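Local coordinates for protein putative O-acetylhomoserine (Thiol)-lyase (Campylobacter jejuni, PDB 4OC9) that probably uses pyridoxal 5'-phosphate to make homocysteine from O-acetylhomoserine and sulfide, at residues D143-A148 and D233-A237; Y90-L95 and F258-V262; L189-H195 and Y333-A339. The contacts are given in a common frame with arbitrary orientation. Residue numbers count along the deposited sequence, not the author numbering.

Contact 1: residues D143-A148 and D233-A237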
loop_
_atom_site.group_PDB
_atom_site.type_symbol
_atom_site.label_atom_id
_atom_site.label_comp_id
_atom_site.label_asym_id
_atom_site.label_seq_id
_atom_site.Cartn_x
_atom_site.Cartn_y
_atom_site.Cartn_z
ATOM N N ASP D 143 43.454 -7.405 -16.248
ATOM C CA ASP D 143 44.730 -6.884 -15.718
ATOM C C ASP D 143 44.578 -6.864 -14.180
ATOM O O ASP D 143 43.555 -7.327 -13.655
ATOM C CB ASP D 143 45.190 -5.560 -16.343
ATOM C CG ASP D 143 44.335 -4.396 -15.969
ATOM O OD1 ASP D 143 43.718 -4.416 -14.881
ATOM O OD2 ASP D 143 44.372 -3.392 -16.710
ATOM N N GLN D 144 45.526 -6.302 -13.449
ATOM C CA GLN D 144 45.437 -6.323 -11.992
ATOM C C GLN D 144 44.445 -5.314 -11.436
ATOM O O GLN D 144 44.190 -5.291 -10.214
ATOM C CB GLN D 144 46.808 -6.037 -11.382
ATOM C CG GLN D 144 46.919 -6.412 -9.873
ATOM C CD GLN D 144 46.942 -7.923 -9.640
ATOM O OE1 GLN D 144 47.118 -8.686 -10.580
ATOM N NE2 GLN D 144 46.863 -8.350 -8.373
ATOM N N ASN D 145 43.934 -4.458 -12.320
ATOM C CA ASN D 145 42.953 -3.429 -11.960
ATOM C C ASN D 145 41.500 -3.850 -12.247
ATOM O O ASN D 145 40.554 -3.127 -11.907
ATOM C CB ASN D 145 43.259 -2.125 -12.675
ATOM C CG ASN D 145 44.569 -1.520 -12.230
ATOM O OD1 ASN D 145 44.967 -1.627 -11.057
ATOM N ND2 ASN D 145 45.231 -0.838 -13.156
ATOM N N THR D 146 41.343 -5.011 -12.875
ATOM C CA THR D 146 40.042 -5.558 -13.202
ATOM C C THR D 146 39.440 -6.058 -11.901
ATOM O O THR D 146 39.943 -7.014 -11.286
ATOM C CB THR D 146 40.143 -6.706 -14.216
ATOM O OG1 THR D 146 40.748 -6.232 -15.427
ATOM C CG2 THR D 146 38.735 -7.262 -14.523
ATOM N N LYS D 147 38.335 -5.447 -11.493
ATOM C CA LYS D 147 37.684 -5.838 -10.222
ATOM C C LYS D 147 36.418 -6.710 -10.305
ATOM O O LYS D 147 35.955 -7.229 -9.287
ATOM C CB LYS D 147 37.321 -4.572 -9.473
ATOM C CG LYS D 147 38.479 -3.620 -9.326
ATOM C CD LYS D 147 39.688 -4.272 -8.691
ATOM C CE LYS D 147 40.741 -3.220 -8.403
ATOM N NZ LYS D 147 41.964 -3.888 -7.920
ATOM N N ALA D 148 35.845 -6.842 -11.500
ATOM C CA ALA D 148 34.642 -7.652 -11.652
ATOM C C ALA D 148 34.440 -8.140 -13.083
ATOM O O ALA D 148 34.889 -7.511 -14.052
ATOM C CB ALA D 148 33.418 -6.875 -11.196
ATOM N N ASP D 233 44.864 -8.660 -2.462
ATOM C CA ASP D 233 45.431 -7.388 -2.914
ATOM C C ASP D 233 44.595 -6.685 -3.976
ATOM O O ASP D 233 44.754 -5.489 -4.224
ATOM C CB ASP D 233 46.829 -7.615 -3.514
ATOM C CG ASP D 233 47.843 -8.144 -2.509
ATOM O OD1 ASP D 233 47.524 -8.223 -1.294
ATOM O OD2 ASP D 233 48.977 -8.461 -2.954
ATOM N N ARG D 234 43.738 -7.436 -4.644
ATOM C CA ARG D 234 42.911 -6.851 -5.678
ATOM C C ARG D 234 41.759 -6.015 -5.060
ATOM O O ARG D 234 41.253 -5.091 -5.710
ATOM C CB ARG D 234 42.364 -7.960 -6.566
ATOM C CG ARG D 234 41.633 -7.450 -7.780
ATOM C CD ARG D 234 41.089 -8.586 -8.629
ATOM N NE ARG D 234 42.120 -9.476 -9.176
ATOM C CZ ARG D 234 42.784 -9.269 -10.320
ATOM N NH1 ARG D 234 42.602 -8.169 -11.054
ATOM N NH2 ARG D 234 43.671 -10.163 -10.719
ATOM N N TYR D 235 41.403 -6.294 -3.799
ATOM C CA TYR D 235 40.323 -5.570 -3.135
ATOM C C TYR D 235 40.739 -4.895 -1.828
ATOM O O TYR D 235 40.444 -5.374 -0.723
ATOM C CB TYR D 235 39.120 -6.494 -2.915
ATOM C CG TYR D 235 38.646 -7.084 -4.206
ATOM C CD1 TYR D 235 37.952 -6.304 -5.135
ATOM C CD2 TYR D 235 38.886 -8.425 -4.520
ATOM C CE1 TYR D 235 37.521 -6.832 -6.333
ATOM C CE2 TYR D 235 38.475 -8.956 -5.721
ATOM C CZ TYR D 235 37.792 -8.152 -6.626
ATOM O OH TYR D 235 37.346 -8.682 -7.831
ATOM N N LYS D 236 41.383 -3.742 -1.953
ATOM C CA LYS D 236 41.828 -2.997 -0.760
ATOM C C LYS D 236 40.719 -2.384 0.100
ATOM O O LYS D 236 40.872 -2.319 1.320
ATOM C CB LYS D 236 42.961 -2.039 -1.099
ATOM C CG LYS D 236 44.181 -2.877 -1.444
ATOM C CD LYS D 236 45.398 -2.125 -1.897
ATOM C CE LYS D 236 46.418 -3.164 -2.346
ATOM N NZ LYS D 236 47.617 -2.604 -3.021
ATOM N N ALA D 237 39.579 -2.044 -0.502
ATOM C CA ALA D 237 38.466 -1.473 0.263
ATOM C C ALA D 237 38.030 -2.438 1.366
ATOM O O ALA D 237 37.560 -2.016 2.416
ATOM C CB ALA D 237 37.313 -1.159 -0.653
#
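A single guanidinium nitrogen ties the two ends of a tight turn together: NH1 of R234 donates to D143 O and to T146 O, each at 2.9 Å. Arginine suits the place because its long chain ends in a planar guanidinium with several donors; while NH1 serves the turn, NH2 reaches H174 O. The turn is type I, running from D143 to T146, with T146 N to D143 O at 3.3 Å as its backbone bond. D143 reinforces it from within. D143 OD1 accepts from N145 N at 2.6 Å, an Asx turn, while D143 N donates to T146 OG1 at 3.1 Å; D143 OD2 forms a salt bridge with R128, and T146 OG1 is also hydrogen-bonded to N101. Over one face of the R234 guanidinium lies the Q144 amide, Q144 OE1 standing 3.8 Å from R234 NH2. This turn leads straight into strand 146-152, an inner strand of the seven-stranded mixed sheet of the PLP-binding domain, so the loop 233-237 closes over the strand's entry. K147 and Y235 continue the exchange, each side chain bonding to main chain of the other segment. K147 NZ gives a short bond of 2.6 Å to R234 O and a weak one of 3.5 Å to Q144 O; the flexible lysine can thus span to the loop although its CA-to-CB bond points sideways. Y235 OH donates to K147 O over a very short 2.5 Å and is also bonded to V177 N of the neighbouring strand. The rigid phenol holds its hydroxyl there while Y235 CE1 packs 3.9 Å from K147 CB.

Contact 2: residues Y90-L95 and F258-V262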
loop_
_atom_site.group_PDB
_atom_site.type_symbol
_atom_site.label_atom_id
_atom_site.label_comp_id
_atom_site.label_asym_id
_atom_site.label_seq_id
_atom_site.Cartn_x
_atom_site.Cartn_y
_atom_site.Cartn_z
ATOM N N TYR D 90 25.350 -0.939 -7.578
ATOM C CA TYR D 90 25.888 -1.256 -6.251
ATOM C C TYR D 90 26.866 -2.422 -6.254
ATOM O O TYR D 90 27.861 -2.382 -5.545
ATOM C CB TYR D 90 24.722 -1.505 -5.283
ATOM C CG TYR D 90 24.142 -0.250 -4.666
ATOM C CD1 TYR D 90 24.080 0.941 -5.382
ATOM C CD2 TYR D 90 23.487 -0.304 -3.444
ATOM C CE1 TYR D 90 23.543 2.080 -4.828
ATOM C CE2 TYR D 90 22.916 0.827 -2.891
ATOM C CZ TYR D 90 22.939 2.013 -3.592
ATOM O OH TYR D 90 22.367 3.144 -3.061
ATOM N N ALA D 91 26.604 -3.441 -7.060
ATOM C CA ALA D 91 27.497 -4.606 -7.120
ATOM C C ALA D 91 28.866 -4.238 -7.725
ATOM O O ALA D 91 29.913 -4.629 -7.204
ATOM C CB ALA D 91 26.873 -5.734 -7.885
ATOM N N LEU D 92 28.841 -3.446 -8.782
ATOM C CA LEU D 92 30.060 -3.002 -9.428
ATOM C C LEU D 92 30.893 -2.030 -8.560
ATOM O O LEU D 92 32.099 -2.239 -8.330
ATOM C CB LEU D 92 29.718 -2.381 -10.786
ATOM C CG LEU D 92 29.126 -3.398 -11.785
ATOM C CD1 LEU D 92 28.531 -2.729 -13.018
ATOM C CD2 LEU D 92 30.162 -4.440 -12.188
ATOM N N ILE D 93 30.256 -0.972 -8.060
ATOM C CA ILE D 93 30.979 0.010 -7.226
ATOM C C ILE D 93 31.430 -0.574 -5.908
ATOM O O ILE D 93 32.325 -0.018 -5.298
ATOM C CB ILE D 93 30.200 1.313 -6.967
ATOM C CG1 ILE D 93 28.919 1.013 -6.168
ATOM C CG2 ILE D 93 29.925 2.022 -8.289
ATOM C CD1 ILE D 93 28.055 2.224 -5.890
ATOM N N ASN D 94 30.851 -1.687 -5.472
ATOM C CA ASN D 94 31.279 -2.245 -4.205
ATOM C C ASN D 94 32.604 -2.958 -4.424
ATOM O O ASN D 94 33.279 -3.348 -3.469
ATOM C CB ASN D 94 30.281 -3.270 -3.677
ATOM C CG ASN D 94 30.463 -3.544 -2.197
ATOM O OD1 ASN D 94 30.844 -2.648 -1.435
ATOM N ND2 ASN D 94 30.083 -4.722 -1.763
ATOM N N LEU D 95 32.940 -3.160 -5.698
ATOM C CA LEU D 95 34.160 -3.841 -6.121
ATOM C C LEU D 95 35.181 -2.956 -6.832
ATOM O O LEU D 95 36.379 -3.134 -6.632
ATOM C CB LEU D 95 33.793 -4.979 -7.067
ATOM C CG LEU D 95 32.916 -6.086 -6.480
ATOM C CD1 LEU D 95 32.456 -7.048 -7.557
ATOM C CD2 LEU D 95 33.646 -6.807 -5.358
ATOM N N PHE D 258 30.846 -8.302 1.996
ATOM C CA PHE D 258 30.408 -7.702 0.728
ATOM C C PHE D 258 29.054 -7.020 0.981
ATOM O O PHE D 258 28.862 -5.843 0.650
ATOM C CB PHE D 258 30.291 -8.748 -0.374
ATOM C CG PHE D 258 29.760 -8.206 -1.673
ATOM C CD1 PHE D 258 28.367 -8.110 -1.894
ATOM C CD2 PHE D 258 30.609 -7.858 -2.696
ATOM C CE1 PHE D 258 27.865 -7.651 -3.105
ATOM C CE2 PHE D 258 30.111 -7.385 -3.912
ATOM C CZ PHE D 258 28.737 -7.284 -4.112
ATOM N N SER D 259 28.143 -7.767 1.601
ATOM C CA SER D 259 26.809 -7.256 1.913
ATOM C C SER D 259 26.892 -6.119 2.950
ATOM O O SER D 259 26.164 -5.126 2.856
ATOM C CB SER D 259 25.891 -8.382 2.396
ATOM O OG SER D 259 25.695 -9.338 1.363
ATOM N N ILE D 260 27.773 -6.276 3.933
ATOM C CA ILE D 260 27.936 -5.247 4.954
ATOM C C ILE D 260 28.331 -3.936 4.328
ATOM O O ILE D 260 27.784 -2.896 4.680
ATOM C CB ILE D 260 28.985 -5.632 6.018
ATOM C CG1 ILE D 260 28.482 -6.789 6.892
ATOM C CG2 ILE D 260 29.307 -4.462 6.923
ATOM C CD1 ILE D 260 27.178 -6.544 7.657
ATOM N N ARG D 261 29.253 -3.969 3.374
ATOM C CA ARG D 261 29.662 -2.722 2.771
ATOM C C ARG D 261 28.493 -2.115 1.994
ATOM O O ARG D 261 28.282 -0.924 2.022
ATOM C CB ARG D 261 30.972 -2.846 1.955
ATOM C CG ARG D 261 31.532 -1.453 1.682
ATOM C CD ARG D 261 33.017 -1.334 1.281
ATOM N NE ARG D 261 33.306 -1.422 -0.121
ATOM C CZ ARG D 261 33.655 -0.412 -0.919
ATOM N NH1 ARG D 261 33.890 0.833 -0.503
ATOM N NH2 ARG D 261 33.866 -0.699 -2.183
ATOM N N VAL D 262 27.721 -2.949 1.310
ATOM C CA VAL D 262 26.577 -2.446 0.552
ATOM C C VAL D 262 25.652 -1.647 1.490
ATOM O O VAL D 262 25.102 -0.608 1.113
ATOM C CB VAL D 262 25.750 -3.583 -0.086
ATOM C CG1 VAL D 262 24.491 -3.025 -0.731
ATOM C CG2 VAL D 262 26.563 -4.364 -1.101
#
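The ring of F258 fills the apolar centre between segment 90-95 and helix 257-270. Its edge meets L95, with F258 CE2 3.9 Å from L95 CD2, and F258 CZ lies 4.5 Å from A91 CB, where a small alanine leaves room for the phenyl group. Farther along, V262 CG1, on a compact branched side chain, touches the edge of the broad Y90 ring at CD2, 4.0 Å away; the tyrosine hydroxyl bonds to A272 N. N94 brings polarity into this buried setting. N94 ND2 sits over one face of the F258 ring and donates to F258 O at 2.9 Å, while OD1 accepts from W266, so the amide both gives and receives. At the polar edge the long chain of R261 lets NH2 reach N94 O, to which it donates at 3.0 Å. Y90, A91 and V262 also touch L219 of strand 217-221, and L95 touches V177 and I179: this is helix-on-sheet layering of the α/β PLP-binding domain characteristic of fold-type I enzymes.

Contact 3: residues L189-H195 and Y333-A339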
loop_
_atom_site.group_PDB
_atom_site.type_symbol
_atom_site.label_atom_id
_atom_site.label_comp_id
_atom_site.label_asym_id
_atom_site.label_seq_id
_atom_site.Cartn_x
_atom_site.Cartn_y
_atom_site.Cartn_z
ATOM N N LEU D 189 15.121 -21.893 -12.197
ATOM C CA LEU D 189 15.531 -22.626 -13.392
ATOM C C LEU D 189 17.028 -22.784 -13.464
ATOM O O LEU D 189 17.523 -23.666 -14.128
ATOM C CB LEU D 189 15.024 -21.926 -14.648
ATOM C CG LEU D 189 13.486 -21.741 -14.652
ATOM C CD1 LEU D 189 13.040 -21.096 -15.955
ATOM C CD2 LEU D 189 12.782 -23.078 -14.469
ATOM N N LEU D 190 17.751 -21.940 -12.736
ATOM C CA LEU D 190 19.187 -21.963 -12.736
ATOM C C LEU D 190 19.774 -21.411 -11.446
ATOM O O LEU D 190 19.329 -20.370 -10.945
ATOM C CB LEU D 190 19.686 -21.139 -13.926
ATOM C CG LEU D 190 21.192 -21.072 -14.107
ATOM C CD1 LEU D 190 21.744 -22.468 -14.318
ATOM C CD2 LEU D 190 21.514 -20.235 -15.308
ATOM N N GLN D 191 20.813 -22.067 -10.939
ATOM C CA GLN D 191 21.452 -21.647 -9.695
ATOM C C GLN D 191 22.918 -21.318 -9.938
ATOM O O GLN D 191 23.778 -22.150 -9.742
ATOM C CB GLN D 191 21.364 -22.765 -8.660
ATOM C CG GLN D 191 19.977 -23.336 -8.376
ATOM C CD GLN D 191 19.430 -24.309 -9.453
ATOM O OE1 GLN D 191 20.179 -25.027 -10.144
ATOM N NE2 GLN D 191 18.100 -24.353 -9.560
ATOM N N PRO D 192 23.214 -20.093 -10.362
ATOM C CA PRO D 192 24.611 -19.767 -10.643
ATOM C C PRO D 192 25.593 -20.091 -9.529
ATOM O O PRO D 192 26.750 -20.448 -9.824
ATOM C CB PRO D 192 24.575 -18.275 -10.923
ATOM C CG PRO D 192 23.196 -18.036 -11.439
ATOM C CD PRO D 192 22.315 -18.966 -10.655
ATOM N N PHE D 193 25.191 -19.993 -8.273
ATOM C CA PHE D 193 26.134 -20.321 -7.199
ATOM C C PHE D 193 26.687 -21.739 -7.296
ATOM O O PHE D 193 27.832 -21.991 -6.899
ATOM C CB PHE D 193 25.608 -20.070 -5.789
ATOM C CG PHE D 193 25.280 -18.642 -5.522
ATOM C CD1 PHE D 193 26.199 -17.649 -5.830
ATOM C CD2 PHE D 193 24.165 -18.308 -4.778
ATOM C CE1 PHE D 193 25.944 -16.333 -5.543
ATOM C CE2 PHE D 193 23.924 -16.983 -4.445
ATOM C CZ PHE D 193 24.810 -15.995 -4.831
ATOM N N LYS D 194 25.879 -22.668 -7.778
ATOM C CA LYS D 194 26.327 -24.027 -7.954
ATOM C C LYS D 194 27.501 -24.100 -8.866
ATOM O O LYS D 194 28.292 -25.032 -8.758
ATOM C CB LYS D 194 25.256 -24.897 -8.555
ATOM C CG LYS D 194 24.307 -25.510 -7.565
ATOM C CD LYS D 194 23.179 -26.115 -8.362
ATOM C CE LYS D 194 22.311 -26.981 -7.456
ATOM N NZ LYS D 194 21.282 -27.701 -8.244
ATOM N N HIS D 195 27.653 -23.116 -9.747
ATOM C CA HIS D 195 28.759 -23.149 -10.653
ATOM C C HIS D 195 29.893 -22.202 -10.421
ATOM O O HIS D 195 30.609 -21.828 -11.351
ATOM C CB HIS D 195 28.223 -23.029 -12.057
ATOM C CG HIS D 195 27.141 -24.021 -12.319
ATOM N ND1 HIS D 195 27.397 -25.351 -12.508
ATOM C CD2 HIS D 195 25.805 -23.875 -12.388
ATOM C CE1 HIS D 195 26.256 -25.986 -12.693
ATOM N NE2 HIS D 195 25.278 -25.109 -12.643
ATOM N N TYR D 333 23.081 -26.628 -18.211
ATOM C CA TYR D 333 22.798 -25.867 -16.996
ATOM C C TYR D 333 21.361 -25.796 -16.465
ATOM O O TYR D 333 21.171 -25.485 -15.287
ATOM C CB TYR D 333 23.308 -24.465 -17.159
ATOM C CG TYR D 333 24.797 -24.382 -17.282
ATOM C CD1 TYR D 333 25.595 -24.455 -16.156
ATOM C CD2 TYR D 333 25.411 -24.146 -18.501
ATOM C CE1 TYR D 333 26.966 -24.372 -16.247
ATOM C CE2 TYR D 333 26.772 -24.047 -18.593
ATOM C CZ TYR D 333 27.554 -24.154 -17.455
ATOM O OH TYR D 333 28.944 -24.033 -17.553
ATOM N N PHE D 334 20.357 -26.094 -17.282
ATOM C CA PHE D 334 18.927 -26.022 -16.835
ATOM C C PHE D 334 18.344 -27.404 -16.500
ATOM O O PHE D 334 17.915 -28.133 -17.393
ATOM C CB PHE D 334 18.114 -25.301 -17.901
ATOM C CG PHE D 334 18.445 -23.847 -18.036
ATOM C CD1 PHE D 334 19.626 -23.439 -18.628
ATOM C CD2 PHE D 334 17.546 -22.888 -17.653
ATOM C CE1 PHE D 334 19.923 -22.104 -18.780
ATOM C CE2 PHE D 334 17.836 -21.541 -17.813
ATOM C CZ PHE D 334 19.032 -21.148 -18.376
ATOM N N ASP D 335 18.349 -27.747 -15.209
ATOM C CA ASP D 335 17.881 -29.050 -14.741
ATOM C C ASP D 335 16.410 -29.410 -14.983
ATOM O O ASP D 335 16.112 -30.583 -15.244
ATOM C CB ASP D 335 18.260 -29.261 -13.275
ATOM C CG ASP D 335 19.783 -29.314 -13.049
ATOM O OD1 ASP D 335 20.562 -29.319 -14.027
ATOM O OD2 ASP D 335 20.198 -29.369 -11.858
ATOM N N LYS D 336 15.507 -28.433 -14.878
ATOM C CA LYS D 336 14.065 -28.673 -15.085
ATOM C C LYS D 336 13.499 -28.567 -16.528
ATOM O O LYS D 336 12.288 -28.622 -16.805
ATOM C CB LYS D 336 13.265 -27.744 -14.182
ATOM C CG LYS D 336 13.276 -28.114 -12.709
ATOM C CD LYS D 336 12.365 -27.189 -11.919
ATOM C CE LYS D 336 12.134 -27.548 -10.411
ATOM N NZ LYS D 336 13.315 -27.927 -9.572
ATOM N N ASN D 337 14.405 -28.431 -17.456
ATOM C CA ASN D 337 14.074 -28.318 -18.861
ATOM C C ASN D 337 13.054 -27.215 -19.227
ATOM O O ASN D 337 12.137 -27.430 -20.021
ATOM C CB ASN D 337 13.642 -29.654 -19.452
ATOM C CG ASN D 337 13.797 -29.681 -20.960
ATOM O OD1 ASN D 337 14.823 -29.255 -21.492
ATOM N ND2 ASN D 337 12.803 -30.217 -21.649
ATOM N N PHE D 338 13.145 -26.078 -18.541
ATOM C CA PHE D 338 12.293 -24.916 -18.772
ATOM C C PHE D 338 13.277 -23.809 -19.042
ATOM O O PHE D 338 14.274 -23.700 -18.361
ATOM C CB PHE D 338 11.385 -24.567 -17.593
ATOM C CG PHE D 338 10.313 -25.596 -17.292
ATOM C CD1 PHE D 338 9.281 -25.815 -18.184
ATOM C CD2 PHE D 338 10.247 -26.203 -16.045
ATOM C CE1 PHE D 338 8.291 -26.731 -17.916
ATOM C CE2 PHE D 338 9.238 -27.094 -15.748
ATOM C CZ PHE D 338 8.260 -27.362 -16.687
ATOM N N ALA D 339 12.994 -22.975 -20.027
ATOM C CA ALA D 339 13.900 -21.897 -20.407
ATOM C C ALA D 339 13.396 -20.462 -20.212
ATOM O O ALA D 339 13.872 -19.510 -20.846
ATOM C CB ALA D 339 14.281 -22.101 -21.848
HETATM O O HOH W 1 18.998 -26.108 -13.217
HETATM O O HOH W 2 21.580 -27.464 -11.147
#
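Two irregular segments meet with no direct hydrogen bond between them; their backbones come nearest at L190 and F334, with CA atoms 5.8 Å apart. L190 and Q191 are extended, after which the chain winds into a short 3-10 segment, 192-194. In the other segment, the chain leaves helix 327-333 at F334 and makes a type I turn from F334 to N337. A water fills the gap between the backbones, lying 3.0 Å from L189 O and 3.1 Å from Y333 O and accepting from D335 N at 2.7 Å. The contact joins the loop before strand 199-203 of the large sheet to the loop before strand 342-346 of the smaller one, and so bridges the PLP-binding and C-terminal domains expected of a fold-type I enzyme. Leucines suit this seam, fitting between larger groups: L189 CD2 meets F338 CB at 3.7 Å, and L190 sets CD1 3.8 Å from Y333 CB and CD2 4.1 Å from F334 CZ. Y333 turns its edge to the face of H195 in a T-shaped stack, planes at 89° and centroids 4.9 Å apart, while its hydroxyl bonds to D163 and E165 N. At the solvent side K194 NZ and D335 OD2 are 4.1 Å apart, too far for a salt bridge; a second water accepts from K194 NZ at 2.9 Å and donates to D335 OD2 at 2.5 Å.

Overall arrangement
Contacts 1 and 2 are neighbours, their centres about 13 Å apart, and they touch: L95 CD1 lies 3.8 Å from A148 CB, and A237 CB lies 3.7 Å from R261 CZ. In sequence 90-95 comes first, followed by 143-148, 189-195, 233-237, 258-262 and 333-339, so contact 2 encloses contact 1, while contact 3 crosses both. Contact 1 holds the loop between helices 225-229 and 257-270 against the start of strand 146-152, and contact 2 holds helix 257-270 against helix 84-93; both thus lie within the large-sheet domain. Contact 3, centred about 29 Å from contact 1 and 25 Å from contact 2, lies at that domain's junction with the C-terminal part.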